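Local atomic coordinates of iron transport multicopper oxidase FET3 (Saccharomyces cerevisiae, PDB entry 1ZPU), a protein that oxidises ferrous to ferric iron with molecular oxygen as a four-copper ferroxidase, supplying high-affinity iron uptake in yeast, and also oxidises cuprous copper. Residues A[402-407]-A[431-436]; A[99-104]-A[235-240]; A[79-84]-A[497-502]. All blocks are in the same frame, centred on the assembly; numbering follows the deposited sequence.

Contact 1. Residues A[402-407]-A[431-436]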
ATOM      1  N   GLN A 402       0.826 -13.336   8.546  1.00 69.16           N
ATOM      2  CA  GLN A 402       1.700 -13.519   9.707  1.00 69.44           C
ATOM      3  C   GLN A 402       3.148 -13.270   9.301  1.00 69.32           C
ATOM      4  O   GLN A 402       3.644 -13.883   8.354  1.00 69.41           O
ATOM      5  CB  GLN A 402       1.580 -14.938  10.288  1.00 69.25           C
ATOM      6  CG  GLN A 402       0.166 -15.341  10.667  1.00 69.79           C
ATOM      7  CD  GLN A 402       0.089 -16.618  11.494  1.00 70.45           C
ATOM      8  OE1 GLN A 402       0.960 -17.487  11.414  1.00 71.59           O
ATOM      9  NE2 GLN A 402      -0.982 -16.747  12.291  1.00 72.00           N
ATOM     10  N   THR A 403       3.823 -12.374  10.015  1.00 69.21           N
ATOM     11  CA  THR A 403       5.235 -12.112   9.782  1.00 69.22           C
ATOM     12  C   THR A 403       6.046 -13.016  10.678  1.00 69.14           C
ATOM     13  O   THR A 403       6.117 -12.795  11.890  1.00 69.35           O
ATOM     14  CB  THR A 403       5.595 -10.660  10.122  1.00 69.30           C
ATOM     15  OG1 THR A 403       4.728  -9.765   9.413  1.00 70.14           O
ATOM     16  CG2 THR A 403       7.027 -10.369   9.728  1.00 69.25           C
ATOM     17  N   ILE A 404       6.665 -14.033  10.095  1.00 69.02           N
ATOM     18  CA  ILE A 404       7.381 -15.031  10.901  1.00 68.90           C
ATOM     19  C   ILE A 404       8.911 -14.871  10.888  1.00 68.95           C
ATOM     20  O   ILE A 404       9.594 -15.321  11.814  1.00 69.05           O
ATOM     21  CB  ILE A 404       6.962 -16.472  10.551  1.00 68.70           C
ATOM     22  CG1 ILE A 404       7.442 -16.851   9.159  1.00 68.55           C
ATOM     23  CG2 ILE A 404       5.449 -16.623  10.648  1.00 68.52           C
ATOM     24  CD1 ILE A 404       7.497 -18.321   8.951  1.00 69.01           C
ATOM     25  N   GLN A 405       9.442 -14.244   9.838  1.00 68.92           N
ATOM     26  CA  GLN A 405      10.845 -13.795   9.811  1.00 68.87           C
ATOM     27  C   GLN A 405      11.009 -12.529   8.986  1.00 68.98           C
ATOM     28  O   GLN A 405      10.410 -12.389   7.920  1.00 69.19           O
ATOM     29  CB  GLN A 405      11.807 -14.875   9.286  1.00 68.78           C
ATOM     30  CG  GLN A 405      13.236 -14.345   9.064  1.00 68.53           C
ATOM     31  CD  GLN A 405      14.301 -15.426   8.957  1.00 68.57           C
ATOM     32  OE1 GLN A 405      14.454 -16.270   9.849  1.00 68.62           O
ATOM     33  NE2 GLN A 405      15.067 -15.382   7.874  1.00 67.15           N
ATOM     34  N   ARG A 406      11.817 -11.608   9.499  1.00 68.92           N
ATOM     35  CA  ARG A 406      12.231 -10.434   8.760  1.00 68.62           C
ATOM     36  C   ARG A 406      13.655 -10.075   9.170  1.00 68.71           C
ATOM     37  O   ARG A 406      13.871  -9.362  10.155  1.00 68.78           O
ATOM     38  CB  ARG A 406      11.292  -9.265   9.029  1.00 68.35           C
ATOM     39  CG  ARG A 406      11.685  -8.036   8.235  1.00 68.60           C
ATOM     40  CD  ARG A 406      11.731  -6.837   9.126  1.00 68.46           C
ATOM     41  NE  ARG A 406      10.647  -5.955   8.777  1.00 69.32           N
ATOM     42  CZ  ARG A 406       9.944  -5.235   9.637  1.00 70.97           C
ATOM     43  NH1 ARG A 406      10.208  -5.294  10.937  1.00 69.00           N
ATOM     44  NH2 ARG A 406       8.958  -4.453   9.173  1.00 74.00           N
ATOM     45  N   ASP A 407      14.620 -10.562   8.399  1.00 68.79           N
ATOM     46  CA  ASP A 407      16.032 -10.512   8.783  1.00 68.96           C
ATOM     47  C   ASP A 407      16.580  -9.070   8.868  1.00 69.01           C
ATOM     48  O   ASP A 407      15.946  -8.127   8.380  1.00 69.09           O
ATOM     49  CB  ASP A 407      16.851 -11.400   7.827  1.00 68.71           C
ATOM     50  CG  ASP A 407      18.106 -11.983   8.472  1.00 68.92           C
ATOM     51  OD1 ASP A 407      18.432 -11.649   9.631  1.00 68.89           O
ATOM     52  OD2 ASP A 407      18.786 -12.789   7.800  1.00 69.22           O
ATOM     53  N   GLU A 431       5.962 -17.842  18.247  1.00 69.36           N
ATOM     54  CA  GLU A 431       4.800 -18.688  18.499  1.00 69.30           C
ATOM     55  C   GLU A 431       3.496 -18.008  18.084  1.00 69.30           C
ATOM     56  O   GLU A 431       2.595 -18.657  17.544  1.00 69.26           O
ATOM     57  CB  GLU A 431       4.735 -19.055  19.970  1.00 69.40           C
ATOM     58  CG  GLU A 431       5.751 -20.097  20.396  1.00 69.93           C
ATOM     59  CD  GLU A 431       5.560 -20.523  21.838  1.00 70.48           C
ATOM     60  OE1 GLU A 431       5.013 -19.725  22.637  1.00 70.50           O
ATOM     61  OE2 GLU A 431       5.955 -21.658  22.176  1.00 71.30           O
ATOM     62  N   TYR A 432       3.411 -16.702  18.341  1.00 69.23           N
ATOM     63  CA  TYR A 432       2.243 -15.904  17.998  1.00 69.20           C
ATOM     64  C   TYR A 432       2.671 -14.690  17.163  1.00 69.44           C
ATOM     65  O   TYR A 432       2.846 -13.588  17.701  1.00 69.52           O
ATOM     66  CB  TYR A 432       1.514 -15.454  19.265  1.00 69.14           C
ATOM     67  CG  TYR A 432       0.957 -16.597  20.070  1.00 69.10           C
ATOM     68  CD1 TYR A 432       1.660 -17.117  21.156  1.00 69.05           C
ATOM     69  CD2 TYR A 432      -0.265 -17.174  19.733  1.00 69.00           C
ATOM     70  CE1 TYR A 432       1.157 -18.181  21.888  1.00 69.14           C
ATOM     71  CE2 TYR A 432      -0.779 -18.235  20.459  1.00 69.25           C
ATOM     72  CZ  TYR A 432      -0.065 -18.734  21.535  1.00 69.22           C
ATOM     73  OH  TYR A 432      -0.579 -19.787  22.258  1.00 69.35           O
ATOM     74  N   PRO A 433       2.825 -14.884  15.835  1.00 69.42           N
ATOM     75  CA  PRO A 433       3.433 -13.878  14.975  1.00 69.35           C
ATOM     76  C   PRO A 433       2.595 -12.628  14.869  1.00 69.44           C
ATOM     77  O   PRO A 433       1.375 -12.679  15.018  1.00 69.69           O
ATOM     78  CB  PRO A 433       3.473 -14.559  13.603  1.00 69.37           C
ATOM     79  CG  PRO A 433       3.286 -15.997  13.869  1.00 69.33           C
ATOM     80  CD  PRO A 433       2.410 -16.063  15.060  1.00 69.57           C
ATOM     81  N   MET A 434       3.267 -11.515  14.601  1.00 69.32           N
ATOM     82  CA  MET A 434       2.613 -10.264  14.284  1.00 69.20           C
ATOM     83  C   MET A 434       1.840 -10.441  12.978  1.00 69.21           C
ATOM     84  O   MET A 434       2.170 -11.313  12.174  1.00 69.30           O
ATOM     85  CB  MET A 434       3.674  -9.168  14.174  1.00 69.05           C
ATOM     86  CG  MET A 434       3.196  -7.854  13.623  1.00 69.39           C
ATOM     87  SD  MET A 434       3.370  -7.775  11.828  1.00 70.06           S
ATOM     88  CE  MET A 434       5.046  -7.190  11.611  1.00 68.39           C
ATOM     89  N   ARG A 435       0.806  -9.626  12.782  1.00 69.17           N
ATOM     90  CA  ARG A 435       0.011  -9.641  11.562  1.00 68.98           C
ATOM     91  C   ARG A 435      -0.200  -8.223  11.027  1.00 69.32           C
ATOM     92  O   ARG A 435      -0.482  -7.295  11.803  1.00 69.62           O
ATOM     93  CB  ARG A 435      -1.339 -10.296  11.827  1.00 68.65           C
ATOM     94  CG  ARG A 435      -1.422 -11.744  11.429  1.00 68.30           C
ATOM     95  CD  ARG A 435      -2.108 -12.573  12.501  1.00 67.50           C
ATOM     96  NE  ARG A 435      -3.382 -12.011  12.940  1.00 66.34           N
ATOM     97  CZ  ARG A 435      -3.809 -12.057  14.196  1.00 66.06           C
ATOM     98  NH1 ARG A 435      -3.057 -12.630  15.127  1.00 66.26           N
ATOM     99  NH2 ARG A 435      -4.978 -11.528  14.526  1.00 65.58           N
ATOM    100  N   ARG A 436      -0.062  -8.064   9.707  1.00 69.16           N
ATOM    101  CA  ARG A 436      -0.359  -6.810   9.033  1.00 68.95           C
ATOM    102  C   ARG A 436      -0.485  -7.027   7.528  1.00 69.36           C
ATOM    103  O   ARG A 436      -0.387  -8.168   7.063  1.00 69.34           O
ATOM    104  CB  ARG A 436       0.693  -5.750   9.360  1.00 68.84           C
ATOM    105  CG  ARG A 436       2.140  -6.023   8.900  1.00 69.25           C
ATOM    106  CD  ARG A 436       3.087  -4.930   9.421  1.00 68.16           C
ATOM    107  NE  ARG A 436       2.422  -3.633   9.384  1.00 67.56           N
ATOM    108  CZ  ARG A 436       2.830  -2.540  10.012  1.00 67.84           C
ATOM    109  NH1 ARG A 436       3.926  -2.554  10.751  1.00 68.38           N
ATOM    110  NH2 ARG A 436       2.136  -1.421   9.892  1.00 67.77           N
TER
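Ile404, whose CG2 packs on Pro433 CG at 3.9 Å, belongs to a classic beta bulge: it and Gln405 both face Val448 on the neighbouring strand 446-452. Across the contact, Thr403 N donates to Met434 O at 2.9 Å and nearly straight (165°), and the same carbonyl receives a CA-H contact from Gln402 CA at 3.3 Å. Before Met434 the chain is not yet regular strand, and the Pro433 ring packs on Gln402, Thr403 and Ile404: its CB lies 3.6 Å from Thr403 O, and its CG 3.7 Å from Gln402 OE1. On one face of the sheet Gln402 and Arg435 run side by side, CG to CG at 4.0 Å. On the other, Met434 lies alongside Thr403; chi1 (170°) sets its CG anti to the backbone N, and the bends further out bring SD and CE to Thr403 OG1, both at 3.4 Å, with Leu439 packing on both residues. Strand 434-436 thus forms the edge of a sheet in the third cupredoxin-like domain. The Met434 carbonyl therefore takes both an N-H and a CA-H, backed by side-chain packing; with the polar ends of Gln402 and Arg435 satisfied by Tyr311 N and Glu306 O, their aliphatic stems are what meet here.

Contact 2. Residues A[99-104]-A[235-240]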
ATOM      1  N   VAL A  99     -11.836  -4.117  10.623  1.00 69.39           N
ATOM      2  CA  VAL A  99     -12.047  -3.081  11.610  1.00 69.25           C
ATOM      3  C   VAL A  99     -10.782  -2.234  11.685  1.00 69.24           C
ATOM      4  O   VAL A  99      -9.677  -2.746  11.499  1.00 69.40           O
ATOM      5  CB  VAL A  99     -12.396  -3.703  12.976  1.00 69.22           C
ATOM      6  CG1 VAL A  99     -11.933  -2.825  14.143  1.00 69.97           C
ATOM      7  CG2 VAL A  99     -13.868  -3.913  13.063  1.00 69.19           C
ATOM      8  N   GLY A 100     -10.936  -0.937  11.927  1.00 69.13           N
ATOM      9  CA  GLY A 100      -9.787  -0.102  12.227  1.00 69.16           C
ATOM     10  C   GLY A 100      -9.430   0.891  11.154  1.00 69.27           C
ATOM     11  O   GLY A 100     -10.310   1.452  10.493  1.00 69.45           O
ATOM     12  N   THR A 101      -8.129   1.110  10.984  1.00 69.17           N
ATOM     13  CA  THR A 101      -7.643   2.192  10.134  1.00 69.13           C
ATOM     14  C   THR A 101      -7.211   1.716   8.755  1.00 69.10           C
ATOM     15  O   THR A 101      -6.301   0.895   8.628  1.00 68.98           O
ATOM     16  CB  THR A 101      -6.506   2.978  10.831  1.00 69.19           C
ATOM     17  OG1 THR A 101      -6.891   3.248  12.194  1.00 69.49           O
ATOM     18  CG2 THR A 101      -6.230   4.294  10.091  1.00 67.90           C
ATOM     19  N   TYR A 102      -7.887   2.225   7.725  1.00 68.99           N
ATOM     20  CA  TYR A 102      -7.525   1.898   6.346  1.00 68.83           C
ATOM     21  C   TYR A 102      -7.461   3.164   5.516  1.00 68.68           C
ATOM     22  O   TYR A 102      -7.684   4.254   6.021  1.00 68.73           O
ATOM     23  CB  TYR A 102      -8.513   0.881   5.743  1.00 68.71           C
ATOM     24  CG  TYR A 102      -8.630  -0.362   6.580  1.00 68.15           C
ATOM     25  CD1 TYR A 102      -9.424  -0.378   7.722  1.00 67.54           C
ATOM     26  CD2 TYR A 102      -7.922  -1.501   6.257  1.00 67.92           C
ATOM     27  CE1 TYR A 102      -9.515  -1.484   8.505  1.00 67.79           C
ATOM     28  CE2 TYR A 102      -8.007  -2.629   7.037  1.00 68.29           C
ATOM     29  CZ  TYR A 102      -8.801  -2.611   8.165  1.00 68.71           C
ATOM     30  OH  TYR A 102      -8.894  -3.726   8.957  1.00 69.46           O
ATOM     31  N   TRP A 103      -7.133   3.015   4.243  1.00 68.61           N
ATOM     32  CA  TRP A 103      -7.196   4.120   3.304  1.00 68.37           C
ATOM     33  C   TRP A 103      -7.530   3.646   1.897  1.00 68.67           C
ATOM     34  O   TRP A 103      -7.484   2.449   1.583  1.00 68.79           O
ATOM     35  CB  TRP A 103      -5.902   4.941   3.303  1.00 67.95           C
ATOM     36  CG  TRP A 103      -4.637   4.210   2.896  1.00 67.57           C
ATOM     37  CD1 TRP A 103      -4.106   3.115   3.495  1.00 67.23           C
ATOM     38  CD2 TRP A 103      -3.722   4.575   1.851  1.00 66.53           C
ATOM     39  NE1 TRP A 103      -2.947   2.747   2.872  1.00 67.50           N
ATOM     40  CE2 TRP A 103      -2.682   3.627   1.860  1.00 66.59           C
ATOM     41  CE3 TRP A 103      -3.688   5.601   0.905  1.00 66.26           C
ATOM     42  CZ2 TRP A 103      -1.619   3.668   0.960  1.00 66.63           C
ATOM     43  CZ3 TRP A 103      -2.628   5.649   0.010  1.00 67.02           C
ATOM     44  CH2 TRP A 103      -1.608   4.689   0.042  1.00 67.29           C
ATOM     45  N   TYR A 104      -7.889   4.599   1.052  1.00 68.65           N
ATOM     46  CA  TYR A 104      -8.163   4.304  -0.325  1.00 68.42           C
ATOM     47  C   TYR A 104      -7.270   5.154  -1.211  1.00 68.60           C
ATOM     48  O   TYR A 104      -6.967   6.301  -0.888  1.00 68.80           O
ATOM     49  CB  TYR A 104      -9.634   4.566  -0.615  1.00 68.28           C
ATOM     50  CG  TYR A 104     -10.045   6.015  -0.613  1.00 67.83           C
ATOM     51  CD1 TYR A 104     -10.003   6.764  -1.782  1.00 66.94           C
ATOM     52  CD2 TYR A 104     -10.512   6.629   0.549  1.00 67.72           C
ATOM     53  CE1 TYR A 104     -10.398   8.087  -1.794  1.00 67.74           C
ATOM     54  CE2 TYR A 104     -10.911   7.965   0.549  1.00 67.93           C
ATOM     55  CZ  TYR A 104     -10.852   8.688  -0.631  1.00 68.17           C
ATOM     56  OH  TYR A 104     -11.255  10.008  -0.663  1.00 68.08           O
ATOM     57  N   ARG A 235      -0.181   1.708   8.575  1.00 69.30           N
ATOM     58  CA  ARG A 235      -0.880   2.519   9.553  1.00 69.05           C
ATOM     59  C   ARG A 235      -0.434   2.097  10.937  1.00 69.03           C
ATOM     60  O   ARG A 235      -0.450   0.908  11.254  1.00 69.40           O
ATOM     61  CB  ARG A 235      -2.390   2.304   9.430  1.00 68.93           C
ATOM     62  CG  ARG A 235      -2.997   2.829   8.161  1.00 69.32           C
ATOM     63  CD  ARG A 235      -2.840   1.862   6.989  1.00 70.02           C
ATOM     64  NE  ARG A 235      -3.797   0.764   7.063  1.00 69.80           N
ATOM     65  CZ  ARG A 235      -3.595  -0.462   6.590  1.00 69.65           C
ATOM     66  NH1 ARG A 235      -2.454  -0.779   6.000  1.00 69.86           N
ATOM     67  NH2 ARG A 235      -4.536  -1.387   6.728  1.00 69.63           N
ATOM     68  N   TYR A 236      -0.010   3.056  11.754  1.00 68.91           N
ATOM     69  CA  TYR A 236       0.127   2.814  13.187  1.00 68.72           C
ATOM     70  C   TYR A 236      -0.907   3.674  13.851  1.00 68.86           C
ATOM     71  O   TYR A 236      -0.951   4.871  13.616  1.00 69.28           O
ATOM     72  CB  TYR A 236       1.523   3.158  13.735  1.00 68.42           C
ATOM     73  CG  TYR A 236       2.638   2.219  13.332  1.00 68.15           C
ATOM     74  CD1 TYR A 236       3.276   1.397  14.264  1.00 67.49           C
ATOM     75  CD2 TYR A 236       3.063   2.159  12.005  1.00 68.53           C
ATOM     76  CE1 TYR A 236       4.311   0.522  13.858  1.00 67.85           C
ATOM     77  CE2 TYR A 236       4.078   1.312  11.593  1.00 67.86           C
ATOM     78  CZ  TYR A 236       4.697   0.498  12.508  1.00 68.67           C
ATOM     79  OH  TYR A 236       5.690  -0.313  12.023  1.00 68.56           O
ATOM     80  N   THR A 237      -1.763   3.056  14.653  1.00 69.11           N
ATOM     81  CA  THR A 237      -2.666   3.790  15.532  1.00 69.16           C
ATOM     82  C   THR A 237      -2.088   3.783  16.947  1.00 69.25           C
ATOM     83  O   THR A 237      -1.654   2.749  17.466  1.00 69.11           O
ATOM     84  CB  THR A 237      -4.083   3.202  15.535  1.00 69.29           C
ATOM     85  OG1 THR A 237      -4.581   3.137  14.193  1.00 69.82           O
ATOM     86  CG2 THR A 237      -5.009   4.064  16.376  1.00 69.18           C
ATOM     87  N   VAL A 238      -2.114   4.953  17.567  1.00 69.41           N
ATOM     88  CA  VAL A 238      -1.290   5.238  18.720  1.00 69.31           C
ATOM     89  C   VAL A 238      -2.099   6.051  19.731  1.00 69.29           C
ATOM     90  O   VAL A 238      -2.841   6.979  19.362  1.00 69.31           O
ATOM     91  CB  VAL A 238      -0.021   5.999  18.220  1.00 69.61           C
ATOM     92  CG1 VAL A 238       0.355   7.152  19.106  1.00 69.71           C
ATOM     93  CG2 VAL A 238       1.141   5.037  18.004  1.00 70.08           C
ATOM     94  N   LEU A 239      -1.989   5.673  21.001  1.00 69.05           N
ATOM     95  CA  LEU A 239      -2.532   6.463  22.091  1.00 68.84           C
ATOM     96  C   LEU A 239      -1.487   7.486  22.525  1.00 68.73           C
ATOM     97  O   LEU A 239      -0.308   7.152  22.646  1.00 68.67           O
ATOM     98  CB  LEU A 239      -2.886   5.556  23.281  1.00 69.10           C
ATOM     99  CG  LEU A 239      -4.092   4.610  23.254  1.00 68.49           C
ATOM    100  CD1 LEU A 239      -3.971   3.587  24.356  1.00 67.57           C
ATOM    101  CD2 LEU A 239      -5.396   5.363  23.396  1.00 68.40           C
ATOM    102  N   VAL A 240      -1.926   8.723  22.753  1.00 68.65           N
ATOM    103  CA  VAL A 240      -1.063   9.794  23.241  1.00 68.77           C
ATOM    104  C   VAL A 240      -1.786  10.505  24.369  1.00 69.09           C
ATOM    105  O   VAL A 240      -2.913  10.975  24.184  1.00 69.26           O
ATOM    106  CB  VAL A 240      -0.718  10.807  22.121  1.00 68.66           C
ATOM    107  CG1 VAL A 240      -0.041  12.035  22.687  1.00 68.60           C
ATOM    108  CG2 VAL A 240       0.182  10.161  21.076  1.00 68.84           C
TER
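Arg235 reaches from its strand to the backbone of Thr101; the strands share no backbone ladder, their axes 7.9 Å apart, so side chains bridge them. Arg235 NE donates to Thr101 O at 3.0 Å along a nearly straight line (165°), the oxygen lying close to the guanidinium plane; NH2 adds a weak bond to the same oxygen. The chain bends at chi2 (82°), which turns CD toward Trp103. A salt bridge from NH2 to Asp437 engages the charge with a third part of the chain. The second polar link is between hydroxyls, Thr101 OG1 and Thr237 OG1, 3.1 Å apart.

Packing fills in around these bonds. Thr101 CG2 meets the aliphatic Arg235 CG at 4.0 Å, the two side chains running antiparallel alongside one another. Arg235 NH2 approaches Tyr102 CD2 obliquely at 3.4 Å, the ring and guanidinium planes 46° apart, and Arg235 CD touches Trp103 CD1. Trp103 in turn stacks on His62, a type 3 copper ligand; it is second-shell to the copper site, and Arg235 packs behind it. Such a junction, one sheet of the first cupredoxin-like domain against one of the second, belongs to the three-domain architecture of multicopper oxidases.

Contact 3. Residues A[79-84]-A[497-502]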
ATOM      1  N   THR A  79      -8.523  -7.174 -11.317  1.00 68.80           N
ATOM      2  CA  THR A  79      -9.803  -7.172 -10.648  1.00 68.78           C
ATOM      3  C   THR A  79     -10.882  -6.514 -11.496  1.00 68.79           C
ATOM      4  O   THR A  79     -12.076  -6.777 -11.333  1.00 68.83           O
ATOM      5  CB  THR A  79      -9.604  -6.451  -9.300  1.00 68.84           C
ATOM      6  OG1 THR A  79      -9.370  -7.435  -8.284  1.00 68.93           O
ATOM      7  CG2 THR A  79     -10.783  -5.548  -8.924  1.00 68.90           C
ATOM      8  N   GLN A  80     -10.438  -5.662 -12.411  1.00 68.91           N
ATOM      9  CA  GLN A  80     -11.310  -4.848 -13.242  1.00 69.07           C
ATOM     10  C   GLN A  80     -10.486  -4.386 -14.425  1.00 69.26           C
ATOM     11  O   GLN A  80      -9.266  -4.501 -14.405  1.00 69.22           O
ATOM     12  CB  GLN A  80     -11.738  -3.605 -12.476  1.00 69.07           C
ATOM     13  CG  GLN A  80     -10.566  -2.677 -12.177  1.00 68.96           C
ATOM     14  CD  GLN A  80     -10.961  -1.438 -11.432  1.00 68.76           C
ATOM     15  OE1 GLN A  80     -11.376  -1.490 -10.269  1.00 68.61           O
ATOM     16  NE2 GLN A  80     -10.820  -0.302 -12.091  1.00 68.50           N
ATOM     17  N   CYS A  81     -11.141  -3.860 -15.452  1.00 69.46           N
ATOM     18  CA  CYS A  81     -10.416  -3.135 -16.483  1.00 69.91           C
ATOM     19  C   CYS A  81     -10.419  -1.653 -16.070  1.00 69.58           C
ATOM     20  O   CYS A  81     -11.211  -1.271 -15.206  1.00 69.59           O
ATOM     21  CB  CYS A  81     -11.023  -3.392 -17.860  1.00 69.83           C
ATOM     22  SG  CYS A  81     -12.751  -3.009 -17.934  1.00 73.88           S
ATOM     23  N   PRO A  82      -9.511  -0.826 -16.641  1.00 69.48           N
ATOM     24  CA  PRO A  82      -9.368   0.571 -16.209  1.00 69.29           C
ATOM     25  C   PRO A  82     -10.589   1.420 -16.528  1.00 69.14           C
ATOM     26  O   PRO A  82     -11.279   1.150 -17.522  1.00 69.30           O
ATOM     27  CB  PRO A  82      -8.188   1.074 -17.051  1.00 69.35           C
ATOM     28  CG  PRO A  82      -7.483  -0.137 -17.516  1.00 69.42           C
ATOM     29  CD  PRO A  82      -8.561  -1.141 -17.723  1.00 69.68           C
ATOM     30  N   ILE A  83     -10.846   2.435 -15.701  1.00 68.78           N
ATOM     31  CA  ILE A  83     -11.953   3.351 -15.949  1.00 68.74           C
ATOM     32  C   ILE A  83     -11.554   4.407 -16.970  1.00 68.82           C
ATOM     33  O   ILE A  83     -10.707   5.255 -16.700  1.00 68.80           O
ATOM     34  CB  ILE A  83     -12.471   4.048 -14.676  1.00 68.77           C
ATOM     35  CG1 ILE A  83     -12.804   3.035 -13.593  1.00 68.60           C
ATOM     36  CG2 ILE A  83     -13.709   4.889 -14.983  1.00 68.08           C
ATOM     37  CD1 ILE A  83     -12.710   3.613 -12.201  1.00 68.53           C
ATOM     38  N   ALA A  84     -12.183   4.341 -18.139  1.00 68.82           N
ATOM     39  CA  ALA A  84     -11.922   5.275 -19.231  1.00 68.85           C
ATOM     40  C   ALA A  84     -12.535   6.649 -18.958  1.00 68.83           C
ATOM     41  O   ALA A  84     -13.539   6.744 -18.254  1.00 68.88           O
ATOM     42  CB  ALA A  84     -12.466   4.713 -20.536  1.00 68.88           C
ATOM     43  N   LEU A 497     -19.067  -4.547 -16.493  1.00 69.12           N
ATOM     44  CA  LEU A 497     -19.015  -4.918 -17.901  1.00 69.11           C
ATOM     45  C   LEU A 497     -19.124  -3.663 -18.776  1.00 69.24           C
ATOM     46  O   LEU A 497     -18.424  -3.529 -19.781  1.00 69.20           O
ATOM     47  CB  LEU A 497     -20.131  -5.930 -18.229  1.00 69.26           C
ATOM     48  CG  LEU A 497     -19.961  -7.463 -18.114  1.00 68.79           C
ATOM     49  CD1 LEU A 497     -18.753  -7.929 -17.293  1.00 68.07           C
ATOM     50  CD2 LEU A 497     -21.249  -8.111 -17.594  1.00 68.83           C
ATOM     51  N   GLU A 498     -19.994  -2.744 -18.366  1.00 69.39           N
ATOM     52  CA  GLU A 498     -20.175  -1.462 -19.036  1.00 69.62           C
ATOM     53  C   GLU A 498     -18.868  -0.646 -19.073  1.00 69.48           C
ATOM     54  O   GLU A 498     -18.552  -0.046 -20.107  1.00 69.44           O
ATOM     55  CB  GLU A 498     -21.315  -0.698 -18.352  1.00 70.13           C
ATOM     56  CG  GLU A 498     -21.377   0.803 -18.610  1.00 71.24           C
ATOM     57  CD  GLU A 498     -22.112   1.162 -19.887  1.00 72.97           C
ATOM     58  OE1 GLU A 498     -22.838   0.302 -20.456  1.00 72.97           O
ATOM     59  OE2 GLU A 498     -21.963   2.329 -20.309  1.00 74.20           O
ATOM     60  N   VAL A 499     -18.131  -0.637 -17.954  1.00 69.25           N
ATOM     61  CA  VAL A 499     -16.809  -0.000 -17.857  1.00 69.16           C
ATOM     62  C   VAL A 499     -15.851  -0.582 -18.890  1.00 69.19           C
ATOM     63  O   VAL A 499     -15.163   0.160 -19.591  1.00 69.19           O
ATOM     64  CB  VAL A 499     -16.157  -0.191 -16.440  1.00 69.31           C
ATOM     65  CG1 VAL A 499     -14.755   0.414 -16.382  1.00 69.02           C
ATOM     66  CG2 VAL A 499     -17.004   0.416 -15.355  1.00 69.33           C
ATOM     67  N   CYS A 500     -15.810  -1.913 -18.961  1.00 69.25           N
ATOM     68  CA  CYS A 500     -14.950  -2.635 -19.898  1.00 69.34           C
ATOM     69  C   CYS A 500     -15.230  -2.334 -21.358  1.00 69.36           C
ATOM     70  O   CYS A 500     -14.304  -2.023 -22.092  1.00 69.48           O
ATOM     71  CB  CYS A 500     -15.013  -4.138 -19.649  1.00 69.47           C
ATOM     72  SG  CYS A 500     -13.730  -4.724 -18.545  1.00 70.45           S
ATOM     73  N   GLN A 501     -16.495  -2.423 -21.776  1.00 69.38           N
ATOM     74  CA  GLN A 501     -16.872  -2.121 -23.166  1.00 69.50           C
ATOM     75  C   GLN A 501     -16.520  -0.682 -23.519  1.00 69.53           C
ATOM     76  O   GLN A 501     -16.043  -0.410 -24.621  1.00 69.79           O
ATOM     77  CB  GLN A 501     -18.369  -2.330 -23.417  1.00 69.40           C
ATOM     78  CG  GLN A 501     -18.844  -3.752 -23.322  1.00 69.34           C
ATOM     79  CD  GLN A 501     -20.298  -3.820 -22.917  1.00 69.93           C
ATOM     80  OE1 GLN A 501     -20.655  -3.447 -21.796  1.00 69.69           O
ATOM     81  NE2 GLN A 501     -21.155  -4.292 -23.831  1.00 70.03           N
ATOM     82  N   SER A 502     -16.770   0.224 -22.579  1.00 69.33           N
ATOM     83  CA  SER A 502     -16.519   1.642 -22.758  1.00 69.46           C
ATOM     84  C   SER A 502     -15.019   1.907 -22.889  1.00 69.38           C
ATOM     85  O   SER A 502     -14.599   2.924 -23.444  1.00 69.26           O
ATOM     86  CB  SER A 502     -17.080   2.391 -21.547  1.00 69.78           C
ATOM     87  OG  SER A 502     -17.435   3.723 -21.860  1.00 70.56           O
TER
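The loop 79-84, without regular secondary structure, runs beside residues 497-502 of helix 494-502, and the closest backbone pair is Cys81 and Cys500, whose CA atoms are 5.7 Å apart. Between them lies a disulfide, SG to SG at 2.1 Å, that joins the loop covalently to the helix. Cys81 CB points toward the helix, and its SG sits between the backbone N and the carbonyl carbon (chi1 55°), from where it reaches Cys500. Next to the sulfur bridge, Val499 turns its CG1 toward the loop, anti to its own backbone N (chi1 177°). That single methyl serves several neighbours at once: it lies 3.7 Å from Pro82 O, 4.1 Å from Ile83 CA and 4.3 Å from Ile83 CG1, and Cys81 SG is at a similar distance. Met89 of strand 88-94 touches both Val499 and Ile83, extending the apolar patch into the first domain. Farther along, Ala84 CB approaches Ser502 O at 4.0 Å, while the hydroxyl of Ser502 is hydrogen-bonded to Ser87. On the loop's own side, Gln80 NE2 donates to Cys81 O at 3.3 Å, and Gln80 OE1 is hydrogen-bonded to the hydroxyl of Tyr91. Pro82 is touched by an N-linked sugar. The disulfide ties the last helix covalently to the first cupredoxin-like domain, with van der Waals contact around it, and such a link should hold in an oxidising extracellular setting.

Overall arrangement
Read from the N terminus, the chain first lays down the loop 79-84, whose partner, residues 497-502, comes only near the C-terminal end; contact 3 therefore spans more than four hundred residues, and the other two contacts nest within it. Contact 2 is the first to close, joining 99-104 of the first domain to 235-240 of the second. Contact 1 opens and closes after it, a short closure between 402-407 and 431-436 inside the third, and contact 3 closes last, joining the last helix to the first domain. Contacts 1 and 2 touch in space, Arg436 NH1 lying 3.1 Å from Tyr236 OH in a probable hydrogen bond. The centre of contact 3 is about 37 Å from that of contact 1 and about 32 Å from that of contact 2.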